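PDB 6XG7: thin, isoform D from Drosophila melanogaster, which probably acts as a RING-type, zinc-binding ubiquitin ligase, its NHL-repeat beta-propeller, the part seen here, serving as a protein-interaction domain. Local coordinates for residues N254-Q258 and T269-W273; E279-G285 and V296-N301. All blocks are in the same frame, centred on the assembly; numbering follows the deposited sequence.

Contact 1 of 2, residues N254-Q258 and T269-W273; sequences NNRIQ and TFGSW
Ile257 and Phe270 face each other as an antiparallel hydrogen-bonded pair, with Ile257 N to Phe270 O at 2.9 Å and Phe270 N to Ile257 O at 3.1 Å. Ile257 O takes a second donor, Thr269 OG1, at 2.9 Å. That hydroxyl lies above the carbonyl plane, whereas Phe270 N lies in it. With OG1 opposite its own backbone N (chi1 -173°), Thr269 sends the oxygen across the strand gap.

Followed outward, Arg256 CB lies 3.4 Å from Phe270 O, CG passes Thr269 OG1, and CD comes within 3.3 Å of that OG1. The extended chain then leaves the contact: NE forms a salt bridge with Asp251, NH2 bonds to the carbonyls of Gln232 and Asp229, and NH1 weakly to that of Ser228.

On the other face of the sheet, Ile257 CB sits over one face of the Phe270 ring, displaced toward CZ, 4.0 Å from its centroid and 22° off the normal, a CH-pi contact. The ring also meets Phe307 and touches Ile294. An alanine in place of Phe270 would probably leave Ile257 CB without this cover and open a gap beside Phe307 and Ile294.

Asn255 and Arg256 both face Asp251, which fits a G1 beta bulge, Asn255 taking the left-handed conformation (phi 54°) of its first position. The pairing is that of the two outer strands of a four-stranded propeller blade, joined here as a hairpin.

Contact 2 of 2, residues E279-G285 and V296-N301; sequences EFKGLEG and VCDREN
Leu283 and Asp298 meet as an antiparallel non-hydrogen-bonded pair in the hairpin of strands 279-288 and 294-298, the inner strands of an NHL propeller blade.

The backbone bonds flank this pair: Glu284 N to Cys297 O and Cys297 N to Gly285 O on one side, Arg299 N to Gly282 O on the other. Beyond the bridge, Asp298 OD1 replaces a strand partner for two successive backbone N-H groups, Lys281 N at 2.8 Å, on its syn side, and Gly282 N at 3.2 Å, nearly along the C-O bond. Asp298 OD2 accepts Asn301 ND2 at 2.7 Å and pairs with Arg303, so that both oxygens are held and the group is unlikely to turn.

Among charged groups, Arg299 NH1 reaches Glu284 OE2 at 3.0 Å, the two planes 80° apart, while NH2 holds Glu300 OE2 at the guanidinium edge. Glu284 also meets Arg49 and Arg237 through OE2 and Tyr191 through OE1, a network likely to stabilise its negative charge.

In the apolar cluster, chi1 of -180° turns Val296 CG1 toward two neighbours, Phe280 CE1 at an ordinary 3.8 Å and Leu283 CD2 at a tight 3.2 Å, a methyl that lies over one face of the Phe280 ring.

How the contacts relate
Strand 33-36, near the N terminus, precedes both contacts and pairs with 303-306 at the C-terminal end, completing the last blade and closing the six-bladed ring. Contact 1 comes next, closing residues 259-268, the strand ends and turn of one hairpin; contact 2 opens only after it and closes 286-295 in the same way. The two are therefore in series, neither nested nor crossed, and the contact centres lie about 10 Å apart. Strand 266-273 ends one blade and 279-288 begins the next; these two run parallel, and Ser272 O probably accepts a hydrogen bond from Phe280 N at 2.9 Å. Ile257 of contact 1 also packs against Phe280, Leu283 and Val296 of contact 2, between the blades.

Contact 1 of 2, residues N254-Q258 and T269-W273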
# COMPACT_ATOMS: atom_id res chain seq x y z
N ASN A 254 14.79 -1.89 -7.60
CA ASN A 254 15.62 -0.86 -8.20
C ASN A 254 15.78 0.34 -7.29
O ASN A 254 16.33 1.36 -7.73
CB ASN A 254 15.01 -0.42 -9.53
CG ASN A 254 15.16 -1.45 -10.61
OD1 ASN A 254 16.23 -2.05 -10.78
ND2 ASN A 254 14.10 -1.67 -11.36
N ASN A 255 15.28 0.26 -6.06
CA ASN A 255 15.47 1.30 -5.05
C ASN A 255 15.06 2.68 -5.55
O ASN A 255 15.79 3.67 -5.42
CB ASN A 255 16.91 1.26 -4.53
CG ASN A 255 17.25 -0.08 -3.93
OD1 ASN A 255 16.75 -0.43 -2.86
ND2 ASN A 255 18.04 -0.85 -4.64
N ARG A 256 13.85 2.75 -6.12
CA ARG A 256 13.37 3.99 -6.71
C ARG A 256 11.85 4.02 -6.74
O ARG A 256 11.18 2.99 -6.66
CB ARG A 256 13.91 4.16 -8.13
CG ARG A 256 13.38 3.14 -9.12
CD ARG A 256 14.08 3.21 -10.45
NE ARG A 256 13.58 2.17 -11.35
CZ ARG A 256 13.93 2.05 -12.61
NH1 ARG A 256 14.80 2.92 -13.14
NH2 ARG A 256 13.43 1.08 -13.36
N ILE A 257 11.32 5.24 -6.84
CA ILE A 257 9.90 5.47 -7.09
C ILE A 257 9.75 5.81 -8.56
O ILE A 257 10.55 6.57 -9.11
CB ILE A 257 9.39 6.65 -6.23
CG1 ILE A 257 9.52 6.32 -4.74
CG2 ILE A 257 7.98 7.02 -6.61
CD1 ILE A 257 8.90 5.07 -4.29
N GLN A 258 8.74 5.24 -9.20
CA GLN A 258 8.37 5.61 -10.57
C GLN A 258 6.95 6.15 -10.59
O GLN A 258 6.07 5.67 -9.86
CB GLN A 258 8.51 4.43 -11.52
CG GLN A 258 9.91 3.93 -11.67
CD GLN A 258 10.05 3.02 -12.85
OE1 GLN A 258 9.84 3.43 -13.98
NE2 GLN A 258 10.37 1.76 -12.60
N THR A 269 11.10 9.15 -12.62
CA THR A 269 11.64 8.33 -11.55
C THR A 269 12.58 9.15 -10.68
O THR A 269 13.22 10.11 -11.15
CB THR A 269 12.33 7.05 -12.09
OG1 THR A 269 12.69 6.20 -10.99
CG2 THR A 269 13.57 7.38 -12.90
N PHE A 270 12.66 8.78 -9.41
CA PHE A 270 13.64 9.34 -8.49
C PHE A 270 13.99 8.30 -7.44
O PHE A 270 13.23 7.37 -7.16
CB PHE A 270 13.14 10.64 -7.85
CG PHE A 270 11.92 10.50 -6.98
CD1 PHE A 270 10.64 10.56 -7.51
CD2 PHE A 270 12.05 10.30 -5.61
CE1 PHE A 270 9.53 10.45 -6.71
CE2 PHE A 270 10.92 10.18 -4.81
CZ PHE A 270 9.66 10.26 -5.37
N GLY A 271 15.17 8.46 -6.87
CA GLY A 271 15.66 7.60 -5.82
C GLY A 271 16.74 6.65 -6.31
O GLY A 271 16.78 6.26 -7.49
N SER A 272 17.62 6.26 -5.39
CA SER A 272 18.65 5.25 -5.62
C SER A 272 19.00 4.61 -4.28
O SER A 272 18.54 5.04 -3.22
CB SER A 272 19.88 5.86 -6.27
OG SER A 272 20.35 6.93 -5.47
N TRP A 273 19.84 3.59 -4.33
CA TRP A 273 20.17 2.82 -3.14
C TRP A 273 20.95 3.64 -2.12
O TRP A 273 21.93 4.31 -2.47
CB TRP A 273 21.00 1.60 -3.56
CG TRP A 273 21.34 0.70 -2.42
CD1 TRP A 273 20.55 -0.27 -1.87
CD2 TRP A 273 22.57 0.67 -1.69
NE1 TRP A 273 21.21 -0.90 -0.85
CE2 TRP A 273 22.45 -0.33 -0.71
CE3 TRP A 273 23.76 1.41 -1.76
CZ2 TRP A 273 23.48 -0.64 0.18
CZ3 TRP A 273 24.78 1.11 -0.87
CH2 TRP A 273 24.63 0.10 0.09
O HOH W 1 17.68 3.73 -8.63

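Contact 2 of 2, residues E279-G285 and V296-N301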
# COMPACT_ATOMS: atom_id res chain seq x y z
N GLU A 279 17.47 8.57 -0.64
CA GLU A 279 17.91 7.24 -1.01
C GLU A 279 17.06 6.23 -0.26
O GLU A 279 16.43 6.54 0.76
CB GLU A 279 19.39 7.04 -0.67
CG GLU A 279 20.29 8.06 -1.32
CD GLU A 279 21.75 7.92 -0.90
OE1 GLU A 279 22.62 8.22 -1.74
OE2 GLU A 279 22.03 7.53 0.25
N PHE A 280 17.05 4.99 -0.76
CA PHE A 280 16.19 3.95 -0.23
C PHE A 280 16.97 2.63 -0.15
O PHE A 280 17.87 2.38 -0.95
CB PHE A 280 15.02 3.67 -1.16
CG PHE A 280 14.22 4.89 -1.54
CD1 PHE A 280 13.61 5.67 -0.57
CD2 PHE A 280 14.03 5.21 -2.86
CE1 PHE A 280 12.85 6.76 -0.92
CE2 PHE A 280 13.27 6.30 -3.22
CZ PHE A 280 12.67 7.07 -2.25
N LYS A 281 16.56 1.76 0.78
CA LYS A 281 17.12 0.41 0.82
C LYS A 281 16.12 -0.73 0.74
O LYS A 281 16.51 -1.84 0.36
CB LYS A 281 18.01 0.21 2.06
CG LYS A 281 19.37 0.85 1.92
CD LYS A 281 20.33 0.46 3.01
CE LYS A 281 21.68 1.09 2.78
NZ LYS A 281 22.65 0.70 3.83
N GLY A 282 14.88 -0.53 1.14
CA GLY A 282 13.90 -1.59 1.02
C GLY A 282 12.48 -1.05 1.03
O GLY A 282 11.82 -1.03 2.06
N LEU A 283 12.01 -0.62 -0.13
CA LEU A 283 10.73 0.07 -0.21
C LEU A 283 9.55 -0.86 0.03
O LEU A 283 9.54 -2.02 -0.42
CB LEU A 283 10.56 0.67 -1.60
CG LEU A 283 11.49 1.83 -1.95
CD1 LEU A 283 11.29 2.30 -3.39
CD2 LEU A 283 11.32 2.97 -0.96
N GLU A 284 8.53 -0.33 0.71
CA GLU A 284 7.28 -1.03 0.94
C GLU A 284 6.14 -0.15 0.43
O GLU A 284 6.02 0.06 -0.78
CB GLU A 284 7.16 -1.39 2.43
CG GLU A 284 8.10 -2.50 2.85
CD GLU A 284 7.61 -3.89 2.46
OE1 GLU A 284 6.54 -4.03 1.84
OE2 GLU A 284 8.32 -4.87 2.80
N GLY A 285 5.30 0.38 1.32
CA GLY A 285 4.15 1.14 0.90
C GLY A 285 4.49 2.51 0.33
O GLY A 285 5.55 3.09 0.58
N VAL A 296 6.69 7.58 1.20
CA VAL A 296 7.38 6.33 0.86
C VAL A 296 7.85 5.66 2.15
O VAL A 296 8.51 6.29 2.97
CB VAL A 296 8.57 6.67 -0.06
CG1 VAL A 296 9.34 5.46 -0.48
CG2 VAL A 296 8.11 7.48 -1.31
N CYS A 297 7.49 4.42 2.32
CA CYS A 297 8.04 3.64 3.45
C CYS A 297 9.33 2.83 3.04
O CYS A 297 9.47 2.06 2.00
CB CYS A 297 7.00 2.62 3.81
SG CYS A 297 7.69 1.66 5.14
N ASP A 298 10.44 3.20 3.69
CA ASP A 298 11.78 2.64 3.43
C ASP A 298 12.04 1.67 4.58
O ASP A 298 12.61 2.04 5.60
CB ASP A 298 12.78 3.85 3.38
CG ASP A 298 14.19 3.46 2.96
OD1 ASP A 298 14.41 2.34 2.47
OD2 ASP A 298 15.08 4.32 3.13
N ARG A 299 11.54 0.43 4.43
CA ARG A 299 11.48 -0.51 5.54
C ARG A 299 12.86 -0.77 6.15
O ARG A 299 13.00 -0.84 7.37
CB ARG A 299 10.88 -1.84 5.06
CG ARG A 299 10.69 -2.91 6.15
CD ARG A 299 10.67 -4.34 5.57
NE ARG A 299 11.97 -4.65 4.96
CZ ARG A 299 12.22 -4.71 3.65
NH1 ARG A 299 11.26 -4.56 2.75
NH2 ARG A 299 13.46 -4.95 3.23
N GLU A 300 13.87 -0.96 5.31
CA GLU A 300 15.20 -1.33 5.78
C GLU A 300 15.88 -0.20 6.55
O GLU A 300 16.74 -0.45 7.41
CB GLU A 300 16.00 -1.75 4.54
CG GLU A 300 17.09 -2.75 4.74
CD GLU A 300 16.64 -4.08 5.34
OE1 GLU A 300 17.34 -4.53 6.25
OE2 GLU A 300 15.62 -4.67 4.91
N ASN A 301 15.52 1.06 6.28
CA ASN A 301 15.99 2.20 7.04
C ASN A 301 15.00 2.66 8.10
O ASN A 301 15.21 3.70 8.74
CB ASN A 301 16.31 3.35 6.10
CG ASN A 301 17.53 3.08 5.25
OD1 ASN A 301 18.57 2.65 5.77
ND2 ASN A 301 17.41 3.30 3.94
O HOH W 2 11.48 -4.16 0.04